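Local coordinates for salicylaldehyde dehydrogenase NahF (Pseudomonas putida, PDB 4JZ6), which probably oxidises salicylaldehyde to salicylate with NAD+ and water, as an aldehyde dehydrogenase of the naphthalene degradation pathway, at residues A[233-238]-A[256-262]. Residues are numbered along the deposited sequence; the frame is centred on the assembly and turned at random.
Sequences ISAKEI and KAAQHLK
The backbones come closest between Ile233 and Ala257, with CA 6.1 Å from CA, where the end of helix 225-233 and the loop after it lie beside the end of helix 247-259, Ser234 coming level with His260. In the aldehyde dehydrogenase fold, helix 247-259 is the helix of a beta-alpha-beta crossover between the parallel strands 240-244 and 264-267, and the loop at 233-238 leads into the first of them. The crossover helix ends in a Schellman motif: Leu261, with its positive phi of 53°, turns the chain so that Lys262 N bonds Ala257 O and Leu261 N bonds Ala258 O. Ile233 suits the buried side of the contact. With chi1 -65° placing CG1 beside the backbone N, CG2 is anti to that N and lies over the backbone of Ala257, 3.7 Å from CA of Ala257, where the small alanine lets the helices approach; its CD1 branch reaches CB of Lys256, whose chain bends away at chi2 and crosses the isoleucine at about a right angle. Both Ile233 and Ala257 also pack on Ile241 of strand 240-244. On the exposed side, His260 NE2 donates to Ser234 OG over 3.2 Å, but the hydroxyl lies 36° out of the ring plane, so the bond is oblique; the same OG is also hydrogen-bonded to Asp230 O of helix 225-233. An alanine in place of His260 would probably leave Ser234 OG without the imidazole donor that reaches it from across the contact and expose the backbone at Ser234 that the ring now abuts. Lys262, which also lines a salicylaldehyde pocket, is long enough to carry NZ into the turn of 233-238, although the ammonium's exact place is doubtful. More firmly placed, Lys262 N and His260 N reach Ala257 O from opposite faces of its plane.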
loop_
_atom_site.group_PDB
_atom_site.type_symbol
_atom_site.label_atom_id
_atom_site.label_comp_id
_atom_site.label_asym_id
_atom_site.label_seq_id
_atom_site.Cartn_x
_atom_site.Cartn_y
_atom_site.Cartn_z
ATOM N N ILE A 233 9.413 13.070 -5.560
ATOM C CA ILE A 233 9.071 12.243 -4.409
ATOM C C ILE A 233 9.307 13.017 -3.118
ATOM O O ILE A 233 8.521 12.916 -2.174
ATOM C CB ILE A 233 9.891 10.934 -4.400
ATOM C CG1 ILE A 233 9.519 10.067 -5.603
ATOM C CG2 ILE A 233 9.661 10.156 -3.112
ATOM C CD1 ILE A 233 10.520 8.974 -5.880
ATOM N N SER A 234 10.382 13.804 -3.091
ATOM C CA SER A 234 10.727 14.608 -1.921
ATOM C C SER A 234 9.890 15.876 -1.843
ATOM O O SER A 234 9.960 16.611 -0.862
ATOM C CB SER A 234 12.211 14.981 -1.939
ATOM O OG SER A 234 13.032 13.831 -2.027
ATOM N N ALA A 235 9.105 16.130 -2.887
ATOM C CA ALA A 235 8.283 17.335 -2.967
ATOM C C ALA A 235 7.033 17.241 -2.095
ATOM O O ALA A 235 6.274 16.276 -2.193
ATOM C CB ALA A 235 7.898 17.620 -4.408
ATOM N N LYS A 236 6.821 18.256 -1.262
ATOM C CA LYS A 236 5.679 18.294 -0.355
ATOM C C LYS A 236 4.341 18.224 -1.085
ATOM O O LYS A 236 3.350 17.746 -0.526
ATOM C CB LYS A 236 5.725 19.553 0.516
ATOM C CG LYS A 236 6.756 19.505 1.634
ATOM C CD LYS A 236 6.335 18.551 2.753
ATOM C CE LYS A 236 7.405 18.437 3.839
ATOM N NZ LYS A 236 7.772 19.748 4.454
ATOM N N GLU A 237 4.319 18.697 -2.331
ATOM C CA GLU A 237 3.087 18.733 -3.114
ATOM C C GLU A 237 2.625 17.340 -3.523
ATOM O O GLU A 237 1.425 17.060 -3.556
ATOM C CB GLU A 237 3.264 19.600 -4.364
ATOM C CG GLU A 237 3.527 21.074 -4.087
ATOM C CD GLU A 237 4.998 21.384 -3.885
ATOM O OE1 GLU A 237 5.783 20.441 -3.643
ATOM O OE2 GLU A 237 5.368 22.577 -3.975
ATOM N N ILE A 238 3.583 16.475 -3.843
ATOM C CA ILE A 238 3.284 15.115 -4.297
ATOM C C ILE A 238 2.842 14.202 -3.145
ATOM O O ILE A 238 3.587 13.996 -2.183
ATOM C CB ILE A 238 4.503 14.504 -5.014
ATOM C CG1 ILE A 238 4.734 15.213 -6.352
ATOM C CG2 ILE A 238 4.316 13.014 -5.222
ATOM C CD1 ILE A 238 3.521 15.213 -7.250
ATOM N N LYS A 256 12.876 5.654 -1.730
ATOM C CA LYS A 256 12.816 7.104 -1.629
ATOM C C LYS A 256 11.500 7.526 -0.997
ATOM O O LYS A 256 11.471 8.391 -0.121
ATOM C CB LYS A 256 12.987 7.751 -3.004
ATOM C CG LYS A 256 14.348 7.501 -3.637
ATOM C CD LYS A 256 15.448 8.277 -2.923
ATOM C CE LYS A 256 16.780 8.148 -3.657
ATOM N NZ LYS A 256 17.878 8.893 -2.972
ATOM N N ALA A 257 10.411 6.905 -1.433
ATOM C CA ALA A 257 9.100 7.244 -0.902
ATOM C C ALA A 257 8.978 6.865 0.579
ATOM O O ALA A 257 8.217 7.482 1.335
ATOM C CB ALA A 257 8.023 6.577 -1.709
ATOM N N ALA A 258 9.734 5.851 0.990
ATOM C CA ALA A 258 9.736 5.434 2.385
ATOM C C ALA A 258 10.362 6.499 3.283
ATOM O O ALA A 258 9.957 6.665 4.435
ATOM C CB ALA A 258 10.456 4.118 2.540
ATOM N N GLN A 259 11.342 7.227 2.754
ATOM C CA GLN A 259 11.988 8.295 3.514
ATOM C C GLN A 259 10.999 9.417 3.822
ATOM O O GLN A 259 11.197 10.192 4.766
ATOM C CB GLN A 259 13.205 8.845 2.763
ATOM C CG GLN A 259 14.264 7.802 2.451
ATOM C CD GLN A 259 15.412 8.368 1.638
ATOM O OE1 GLN A 259 15.886 9.476 1.896
ATOM N NE2 GLN A 259 15.863 7.610 0.642
ATOM N N HIS A 260 9.930 9.492 3.027
ATOM C CA HIS A 260 8.882 10.489 3.236
ATOM C C HIS A 260 7.516 9.856 3.506
ATOM O O HIS A 260 6.486 10.530 3.408
ATOM C CB HIS A 260 8.801 11.440 2.041
ATOM C CG HIS A 260 10.113 12.066 1.690
ATOM N ND1 HIS A 260 10.696 13.052 2.453
ATOM C CD2 HIS A 260 10.969 11.830 0.665
ATOM C CE1 HIS A 260 11.847 13.405 1.912
ATOM N NE2 HIS A 260 12.036 12.681 0.825
ATOM N N LEU A 261 7.523 8.565 3.845
ATOM C CA LEU A 261 6.309 7.826 4.210
ATOM C C LEU A 261 5.193 7.925 3.167
ATOM O O LEU A 261 4.016 8.006 3.523
ATOM C CB LEU A 261 5.766 8.278 5.582
ATOM C CG LEU A 261 6.470 7.951 6.910
ATOM C CD1 LEU A 261 6.814 6.473 7.013
ATOM C CD2 LEU A 261 7.718 8.800 7.113
ATOM N N LYS A 262 5.551 7.921 1.887
ATOM C CA LYS A 262 4.539 8.058 0.845
ATOM C C LYS A 262 4.151 6.712 0.260
ATOM O O LYS A 262 4.998 5.861 0.013
ATOM C CB LYS A 262 5.004 9.023 -0.249
ATOM C CG LYS A 262 5.514 10.339 0.308
ATOM C CD LYS A 262 5.206 11.497 -0.603
ATOM C CE LYS A 262 5.788 12.789 -0.055
ATOM N NZ LYS A 262 5.544 13.934 -0.978
HETATM O O HOH W 1 7.617 15.444 0.815
#